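Local atomic coordinates of ferric-chelate reductase (NAD(P)H) (Archaeoglobus fulgidus, PDB entry 1I0R), a protein that reduces chelated ferric iron in siderophores with electrons from NADH or NADPH, releasing ferrous iron, and works as a flavin-binding homodimer. Residues Y14-E19 against N50-A55; N30-L35 against V40-C45; V118-C121 against H126-F129. All coordinates share one frame; numbering follows the deposited sequence.

Contact 1. Residues Y14-E19 against N50-A55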
loop_
_atom_site.group_PDB
_atom_site.type_symbol
_atom_site.label_atom_id
_atom_site.label_comp_id
_atom_site.label_asym_id
_atom_site.label_seq_id
_atom_site.Cartn_x
_atom_site.Cartn_y
_atom_site.Cartn_z
ATOM N N TYR B 14 0.642 10.420 -3.509
ATOM C CA TYR B 14 0.231 11.336 -2.447
ATOM C C TYR B 14 1.256 12.400 -2.159
ATOM O O TYR B 14 2.403 12.310 -2.586
ATOM C CB TYR B 14 0.076 10.546 -1.129
ATOM C CG TYR B 14 -0.629 9.200 -1.243
ATOM C CD1 TYR B 14 0.063 8.042 -1.600
ATOM C CD2 TYR B 14 -1.992 9.115 -1.037
ATOM C CE1 TYR B 14 -0.614 6.814 -1.753
ATOM C CE2 TYR B 14 -2.673 7.911 -1.186
ATOM C CZ TYR B 14 -1.981 6.768 -1.546
ATOM O OH TYR B 14 -2.719 5.608 -1.728
ATOM N N ILE B 15 0.799 13.426 -1.445
ATOM C CA ILE B 15 1.704 14.427 -0.929
ATOM C C ILE B 15 1.633 14.148 0.570
ATOM O O ILE B 15 0.523 14.067 1.140
ATOM C CB ILE B 15 1.221 15.884 -1.099
ATOM C CG1 ILE B 15 0.932 16.233 -2.551
ATOM C CG2 ILE B 15 2.317 16.815 -0.526
ATOM C CD1 ILE B 15 0.463 17.709 -2.710
ATOM N N VAL B 16 2.786 13.970 1.212
ATOM C CA VAL B 16 2.827 13.759 2.667
ATOM C C VAL B 16 3.416 15.050 3.248
ATOM O O VAL B 16 4.489 15.498 2.821
ATOM C CB VAL B 16 3.700 12.534 3.063
ATOM C CG1 VAL B 16 3.798 12.412 4.587
ATOM C CG2 VAL B 16 3.065 11.241 2.478
ATOM N N THR B 17 2.712 15.644 4.219
ATOM C CA THR B 17 3.154 16.920 4.789
ATOM C C THR B 17 3.383 16.909 6.292
ATOM O O THR B 17 2.876 16.049 7.016
ATOM C CB THR B 17 2.116 18.021 4.481
ATOM O OG1 THR B 17 0.829 17.604 4.960
ATOM C CG2 THR B 17 2.029 18.291 2.985
ATOM N N SER B 18 4.171 17.874 6.775
ATOM C CA SER B 18 4.414 17.982 8.201
ATOM C C SER B 18 4.939 19.386 8.427
ATOM O O SER B 18 5.000 20.166 7.491
ATOM C CB SER B 18 5.438 16.950 8.682
ATOM O OG SER B 18 5.425 16.870 10.090
ATOM N N GLU B 19 5.276 19.707 9.666
ATOM C CA GLU B 19 5.796 21.035 9.978
ATOM C C GLU B 19 6.738 20.896 11.139
ATOM O O GLU B 19 6.432 20.214 12.120
ATOM C CB GLU B 19 4.647 21.985 10.339
ATOM C CG GLU B 19 5.065 23.323 10.968
ATOM C CD GLU B 19 5.605 23.164 12.387
ATOM O OE1 GLU B 19 5.199 22.190 13.079
ATOM O OE2 GLU B 19 6.420 24.017 12.812
ATOM N N ASN B 50 15.203 12.564 3.665
ATOM C CA ASN B 50 14.260 13.636 3.324
ATOM C C ASN B 50 13.900 14.585 4.465
ATOM O O ASN B 50 13.800 14.180 5.617
ATOM C CB ASN B 50 12.949 13.050 2.774
ATOM C CG ASN B 50 13.172 12.062 1.649
ATOM O OD1 ASN B 50 14.255 11.994 1.060
ATOM N ND2 ASN B 50 12.139 11.293 1.336
ATOM N N ASP B 51 13.688 15.859 4.142
ATOM C CA ASP B 51 13.322 16.810 5.178
ATOM C C ASP B 51 11.969 16.498 5.814
ATOM O O ASP B 51 11.771 16.738 7.011
ATOM C CB ASP B 51 13.308 18.242 4.623
ATOM C CG ASP B 51 14.685 18.715 4.192
ATOM O OD1 ASP B 51 15.677 18.439 4.908
ATOM O OD2 ASP B 51 14.778 19.386 3.133
ATOM N N THR B 52 11.040 15.955 5.024
ATOM C CA THR B 52 9.721 15.628 5.550
ATOM C C THR B 52 9.863 14.512 6.588
ATOM O O THR B 52 9.169 14.515 7.607
ATOM C CB THR B 52 8.754 15.227 4.406
ATOM O OG1 THR B 52 8.659 16.310 3.463
ATOM C CG2 THR B 52 7.346 14.954 4.951
ATOM N N HIS B 53 10.766 13.563 6.340
ATOM C CA HIS B 53 10.988 12.491 7.307
ATOM C C HIS B 53 11.363 13.124 8.661
ATOM O O HIS B 53 10.787 12.801 9.707
ATOM C CB HIS B 53 12.136 11.569 6.835
ATOM C CG HIS B 53 12.698 10.696 7.920
ATOM N ND1 HIS B 53 12.283 9.394 8.137
ATOM C CD2 HIS B 53 13.610 10.962 8.886
ATOM C CE1 HIS B 53 12.910 8.902 9.191
ATOM N NE2 HIS B 53 13.720 9.839 9.665
ATOM N N ASN B 54 12.331 14.034 8.639
ATOM C CA ASN B 54 12.766 14.648 9.875
ATOM C C ASN B 54 11.692 15.503 10.530
ATOM O O ASN B 54 11.631 15.557 11.754
ATOM C CB ASN B 54 14.054 15.451 9.640
ATOM C CG ASN B 54 15.162 14.601 9.032
ATOM O OD1 ASN B 54 15.278 13.408 9.329
ATOM N ND2 ASN B 54 15.992 15.211 8.188
ATOM N N ALA B 55 10.835 16.144 9.728
ATOM C CA ALA B 55 9.756 16.972 10.275
ATOM C C ALA B 55 8.741 16.087 10.987
ATOM O O ALA B 55 8.226 16.432 12.046
ATOM C CB ALA B 55 9.070 17.772 9.160
#

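Contact 2. Residues N30-L35 against V40-C45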
loop_
_atom_site.group_PDB
_atom_site.type_symbol
_atom_site.label_atom_id
_atom_site.label_comp_id
_atom_site.label_asym_id
_atom_site.label_seq_id
_atom_site.Cartn_x
_atom_site.Cartn_y
_atom_site.Cartn_z
ATOM N N ASN B 30 4.560 7.334 -2.537
ATOM C CA ASN B 30 3.592 6.369 -3.056
ATOM C C ASN B 30 3.265 5.339 -1.960
ATOM O O ASN B 30 2.265 4.618 -2.054
ATOM C CB ASN B 30 4.117 5.686 -4.349
ATOM C CG ASN B 30 5.284 4.739 -4.105
ATOM O OD1 ASN B 30 5.989 4.835 -3.107
ATOM N ND2 ASN B 30 5.495 3.813 -5.043
ATOM N N THR B 31 4.035 5.341 -0.871
ATOM C CA THR B 31 3.837 4.327 0.167
ATOM C C THR B 31 3.050 4.824 1.371
ATOM O O THR B 31 3.614 5.206 2.413
ATOM C CB THR B 31 5.208 3.733 0.573
ATOM O OG1 THR B 31 5.853 3.227 -0.612
ATOM C CG2 THR B 31 5.044 2.569 1.551
ATOM N N VAL B 32 1.729 4.833 1.192
ATOM C CA VAL B 32 0.764 5.274 2.193
ATOM C C VAL B 32 -0.337 4.229 2.181
ATOM O O VAL B 32 -0.874 3.887 1.118
ATOM C CB VAL B 32 0.142 6.632 1.822
ATOM C CG1 VAL B 32 -0.967 6.986 2.794
ATOM C CG2 VAL B 32 1.247 7.715 1.793
ATOM N N PHE B 33 -0.656 3.710 3.355
ATOM C CA PHE B 33 -1.665 2.671 3.449
ATOM C C PHE B 33 -2.330 2.623 4.805
ATOM O O PHE B 33 -1.722 2.924 5.824
ATOM C CB PHE B 33 -1.066 1.301 3.056
ATOM C CG PHE B 33 0.196 0.907 3.794
ATOM C CD1 PHE B 33 0.143 -0.013 4.824
ATOM C CD2 PHE B 33 1.444 1.345 3.361
ATOM C CE1 PHE B 33 1.329 -0.512 5.416
ATOM C CE2 PHE B 33 2.625 0.862 3.942
ATOM C CZ PHE B 33 2.564 -0.072 4.970
ATOM N N GLN B 34 -3.601 2.245 4.825
ATOM C CA GLN B 34 -4.312 2.093 6.084
ATOM C C GLN B 34 -3.902 0.744 6.691
ATOM O O GLN B 34 -3.899 -0.272 5.991
ATOM C CB GLN B 34 -5.834 2.104 5.844
ATOM C CG GLN B 34 -6.649 1.923 7.137
ATOM C CD GLN B 34 -8.148 2.122 6.925
ATOM O OE1 GLN B 34 -8.595 2.445 5.814
ATOM N NE2 GLN B 34 -8.926 1.934 7.997
ATOM N N LEU B 35 -3.603 0.725 7.984
ATOM C CA LEU B 35 -3.202 -0.535 8.636
ATOM C C LEU B 35 -4.311 -1.205 9.414
ATOM O O LEU B 35 -4.429 -2.446 9.401
ATOM C CB LEU B 35 -2.039 -0.280 9.592
ATOM C CG LEU B 35 -0.767 0.237 8.918
ATOM C CD1 LEU B 35 0.417 -0.059 9.817
ATOM C CD2 LEU B 35 -0.561 -0.495 7.605
ATOM N N VAL B 40 -8.702 3.864 13.385
ATOM C CA VAL B 40 -8.101 4.011 12.080
ATOM C C VAL B 40 -6.650 4.488 12.207
ATOM O O VAL B 40 -6.369 5.534 12.818
ATOM C CB VAL B 40 -8.876 5.007 11.211
ATOM C CG1 VAL B 40 -8.092 5.279 9.917
ATOM C CG2 VAL B 40 -10.255 4.424 10.866
ATOM N N GLN B 41 -5.727 3.687 11.660
ATOM C CA GLN B 41 -4.309 4.028 11.639
ATOM C C GLN B 41 -3.807 3.991 10.201
ATOM O O GLN B 41 -4.166 3.104 9.410
ATOM C CB GLN B 41 -3.493 3.063 12.508
ATOM C CG GLN B 41 -3.876 3.178 13.954
ATOM C CD GLN B 41 -3.123 2.207 14.834
ATOM O OE1 GLN B 41 -3.286 0.977 14.713
ATOM N NE2 GLN B 41 -2.302 2.740 15.721
ATOM N N ILE B 42 -2.969 4.970 9.872
ATOM C CA ILE B 42 -2.394 5.128 8.526
ATOM C C ILE B 42 -0.881 5.097 8.619
ATOM O O ILE B 42 -0.299 5.715 9.509
ATOM C CB ILE B 42 -2.775 6.501 7.901
ATOM C CG1 ILE B 42 -4.292 6.689 7.926
ATOM C CG2 ILE B 42 -2.235 6.605 6.470
ATOM C CD1 ILE B 42 -5.090 5.565 7.265
ATOM N N ALA B 43 -0.246 4.372 7.710
ATOM C CA ALA B 43 1.208 4.298 7.691
ATOM C C ALA B 43 1.771 5.061 6.496
ATOM O O ALA B 43 1.172 5.065 5.409
ATOM C CB ALA B 43 1.658 2.840 7.612
ATOM N N VAL B 44 2.898 5.744 6.719
ATOM C CA VAL B 44 3.601 6.413 5.622
ATOM C C VAL B 44 5.064 6.017 5.781
ATOM O O VAL B 44 5.596 6.062 6.877
ATOM C CB VAL B 44 3.470 7.995 5.630
ATOM C CG1 VAL B 44 2.006 8.412 5.431
ATOM C CG2 VAL B 44 3.964 8.574 6.917
ATOM N N CYS B 45 5.704 5.588 4.693
ATOM C CA CYS B 45 7.102 5.170 4.771
ATOM C C CYS B 45 7.935 6.235 4.058
ATOM O O CYS B 45 7.781 6.437 2.862
ATOM C CB CYS B 45 7.261 3.796 4.106
ATOM S SG CYS B 45 8.850 3.019 4.427
#

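Contact 3. Residues V118-C121 against H126-F129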
loop_
_atom_site.group_PDB
_atom_site.type_symbol
_atom_site.label_atom_id
_atom_site.label_comp_id
_atom_site.label_asym_id
_atom_site.label_seq_id
_atom_site.Cartn_x
_atom_site.Cartn_y
_atom_site.Cartn_z
ATOM N N VAL B 118 1.808 7.485 16.408
ATOM C CA VAL B 118 1.688 6.691 17.622
ATOM C C VAL B 118 2.762 5.614 17.686
ATOM O O VAL B 118 2.928 4.981 18.717
ATOM C CB VAL B 118 0.297 6.020 17.744
ATOM C CG1 VAL B 118 -0.783 7.093 17.959
ATOM C CG2 VAL B 118 0.006 5.193 16.494
ATOM N N LYS B 119 3.485 5.401 16.592
ATOM C CA LYS B 119 4.556 4.409 16.580
ATOM C C LYS B 119 5.457 4.618 15.391
ATOM O O LYS B 119 5.021 5.107 14.343
ATOM C CB LYS B 119 3.990 2.983 16.521
ATOM C CG LYS B 119 5.043 1.882 16.752
ATOM C CD LYS B 119 4.425 0.496 16.608
ATOM C CE LYS B 119 5.446 -0.634 16.808
ATOM N NZ LYS B 119 5.899 -0.790 18.221
ATOM N N GLU B 120 6.723 4.279 15.570
ATOM C CA GLU B 120 7.692 4.373 14.496
ATOM C C GLU B 120 8.333 3.005 14.333
ATOM O O GLU B 120 8.729 2.378 15.308
ATOM C CB GLU B 120 8.767 5.413 14.809
ATOM C CG GLU B 120 8.290 6.848 14.743
ATOM C CD GLU B 120 9.410 7.835 15.061
ATOM O OE1 GLU B 120 10.581 7.394 15.162
ATOM O OE2 GLU B 120 9.128 9.052 15.202
ATOM N N CYS B 121 8.412 2.552 13.088
ATOM C CA CYS B 121 8.981 1.264 12.748
ATOM C C CYS B 121 10.204 1.558 11.884
ATOM O O CYS B 121 10.078 1.893 10.716
ATOM C CB CYS B 121 7.939 0.471 11.960
ATOM S SG CYS B 121 8.424 -1.185 11.460
ATOM N N HIS B 126 14.715 3.742 5.691
ATOM C CA HIS B 126 13.455 4.483 5.836
ATOM C C HIS B 126 12.856 4.242 7.207
ATOM O O HIS B 126 13.255 3.328 7.933
ATOM C CB HIS B 126 12.405 3.960 4.837
ATOM C CG HIS B 126 12.761 4.149 3.404
ATOM N ND1 HIS B 126 11.935 4.809 2.517
ATOM C CD2 HIS B 126 13.823 3.718 2.683
ATOM C CE1 HIS B 126 12.475 4.773 1.309
ATOM N NE2 HIS B 126 13.619 4.117 1.385
ATOM N N THR B 127 11.864 5.060 7.546
ATOM C CA THR B 127 11.110 4.884 8.779
ATOM C C THR B 127 9.643 4.758 8.361
ATOM O O THR B 127 9.166 5.535 7.517
ATOM C CB THR B 127 11.205 6.093 9.751
ATOM O OG1 THR B 127 12.570 6.282 10.136
ATOM C CG2 THR B 127 10.379 5.833 11.004
ATOM N N LEU B 128 8.946 3.759 8.900
ATOM C CA LEU B 128 7.525 3.636 8.629
ATOM C C LEU B 128 6.835 4.290 9.838
ATOM O O LEU B 128 6.977 3.835 10.980
ATOM C CB LEU B 128 7.113 2.157 8.514
ATOM C CG LEU B 128 5.664 1.920 8.069
ATOM C CD1 LEU B 128 5.477 2.257 6.633
ATOM C CD2 LEU B 128 5.298 0.481 8.268
ATOM N N PHE B 129 6.116 5.389 9.600
ATOM C CA PHE B 129 5.434 6.080 10.686
ATOM C C PHE B 129 4.006 5.593 10.748
ATOM O O PHE B 129 3.345 5.547 9.722
ATOM C CB PHE B 129 5.421 7.610 10.448
ATOM C CG PHE B 129 6.785 8.238 10.475
ATOM C CD1 PHE B 129 7.497 8.445 9.293
ATOM C CD2 PHE B 129 7.360 8.599 11.690
ATOM C CE1 PHE B 129 8.789 9.019 9.316
ATOM C CE2 PHE B 129 8.644 9.167 11.734
ATOM C CZ PHE B 129 9.355 9.376 10.552
#

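Contact 1. Residues Y14-E19 against N50-A55
Ser18 and Ala55 meet through their CB atoms, 3.8 Å apart, where the strand runs under the first turn of helix 51-59. The Ser18 hydroxyl lies beside the Ala55 carbonyl, OG being 3.4 Å from Ala55 O, but this is a packing contact and not a hydrogen bond. With OG turned anti to the backbone nitrogen (chi1 -167°), the hydroxyl sits beside its own carbonyl carbon and bonds to Ala61 O and Ser59 OG. Ser59 OG also bonds to Ala55 O, linking the strand to the helix indirectly.

One turn earlier in the helix, Thr52 supplies the second touch. Its methyl CG2 comes down on the strand backbone, 3.6 Å from Val16 O, while Val16 CG1 stands more loosely at 4.4 Å from the same CG2. The Thr52 hydroxyl lies on a different branch, beside its own backbone nitrogen, so a methyl rather than a polar group meets the carbonyl. No hydrogen bond joins the two segments, and small side chains let the axes approach to 7.5 Å at an angle of 53°.

The turn carrying these residues is held by Ala55 N to Asp51 O, 2.9 Å. Asn50, Asp51 and Thr52 belong to the FMN-binding site; Asn50 ND2 bonds to Gln27 OE1, and Asp51 forms a salt bridge with Arg82, both also FMN-binding residues. Strand 14-20 runs in the barrel between strands 23-37 and 61-67; Ile15 and Thr17 pack on Val105 of strand 103-105, whereas Val16 and Ser18 meet helix 51-59, whose Thr52 also reaches Cys25 and Gln27 of strand 23-37.

Contact 2. Residues N30-L35 against V40-C45
Thr31 to Leu35 pair antiparallel with Gln41 to Cys45, the strand axes 4.5 Å apart at 149°, through four backbone hydrogen bonds. Phe33 and Ala43 form the hydrogen-bonded pair, with Ala43 N to Phe33 O at 2.8 Å and almost straight; Cys45 N to Thr31 O and Leu35 N to Gln41 O continue the ladder on its two sides. Val32 with Val44 and Gln34 with Ile42 are non-hydrogen-bonded pairs.

Val32 CG2 lies alongside Val44 CG1 at 3.8 Å, the two side chains pointing the same way, and Val32 CG1 reaches diagonally to Ile42 CG2. Ile42 CD1 folds back under Gln34, 3.8 Å from its CB. The extended Gln34 chain carries NE2 across the Val40 methyls to a hydrogen bond with Thr36 O. On the other face, Ala43 CB touches Leu35 CG at 3.8 Å and, roughly at right angles to that contact, stands over the centre of the Phe33 ring (one of two conformers) in a CH-pi contact.

Thr31 CG2 stands anti to the backbone nitrogen and OG1 beside it (chi1 -56°), which sends the methyl to Cys45 CB at 3.6 Å and the hydroxyl into a 3.0 Å hydrogen bond from OG1 to Asn30 OD1, the donor above the amide plane. Replacing Thr31 by an alanine would probably leave Asn30 OD1 without this donor and open a gap against Cys45 CB.

Phe33 stacks on Phe33 of the second subunit, and Gln34 N bonds to Tyr11 OH of that subunit. This is a beta hairpin of the six-stranded antiparallel barrel, serving both the dimer interface and, through Asn30, Thr31 and Cys45, the FMN-binding site.

Contact 3. Residues V118-C121 against H126-F129
Leu128 N gives the shortest polar bond of this contact, 2.8 Å to Cys121 O and nearly straight at 173°. The return bond, Cys121 N to Leu128 O, measures 2.9 Å with the donor in the carbonyl plane. Together they make Cys121 and Leu128 an antiparallel hydrogen-bonded pair. Beyond the backbone, the two residues touch through CB and CB at 3.9 Å. Both residues face the second subunit, Cys121 packing on Cys121 and Leu128 on Leu128 of that chain.

Glu120 and Phe129, the neighbouring non-hydrogen-bonded pair, put their side chains on the other face, side by side and pointing the same way. Glu120 CG stands anti to the carbonyl carbon (chi1 -72°), and from there the extended chain runs along the rim of the ring: CG is 3.6 Å from Phe129 CD2, and farther out OE2 is 3.5 Å from Phe129 CE2. OE2 lies near the ring plane, although the carboxylate itself is turned 81° from it. An oxygen at the C-H edge is probably mildly favoured electrostatically, but the stronger partner of this carboxylate is Lys57, whose NZ forms a salt bridge with OE1. Thr127 CG2 sits over one face of the Phe129 ring toward its rim and also comes within 4.2 Å of Glu120 CB. The ring further meets His53 and Val56 of helix 51-59.

Farther from the hairpin turn, Val118 and Lys119 both face Val130, a classic beta bulge that interrupts the regular pairing of strand 109-122. The arrangement is a bulged antiparallel hairpin of the barrel, and its second strand begins with His126, an NADP(+)-binding residue.

How the contacts relate
Contacts 1 and 2 are buried, whereas contact 3 lies farther from the chain centre and is partly exposed. All three reach the same six-stranded barrel. Contact 1 sets a helix against a strand by close packing, with no direct hydrogen bond between the segments; contacts 2 and 3 are hairpins held by backbone hydrogen bonds, and contact 3 adds a charged side chain at a ring edge. Tyr14 and Val16 of contact 1 pack on Val32 of contact 2, building the apolar core. Strands 40-47 and 126-138 are neighbours, with Cys45 CB against Leu128 CD1 at 3.5 Å. Both hairpins touch the second subunit; contacts 1 and 2 contribute FMN-binding residues and contact 3 an NADP(+)-binding one.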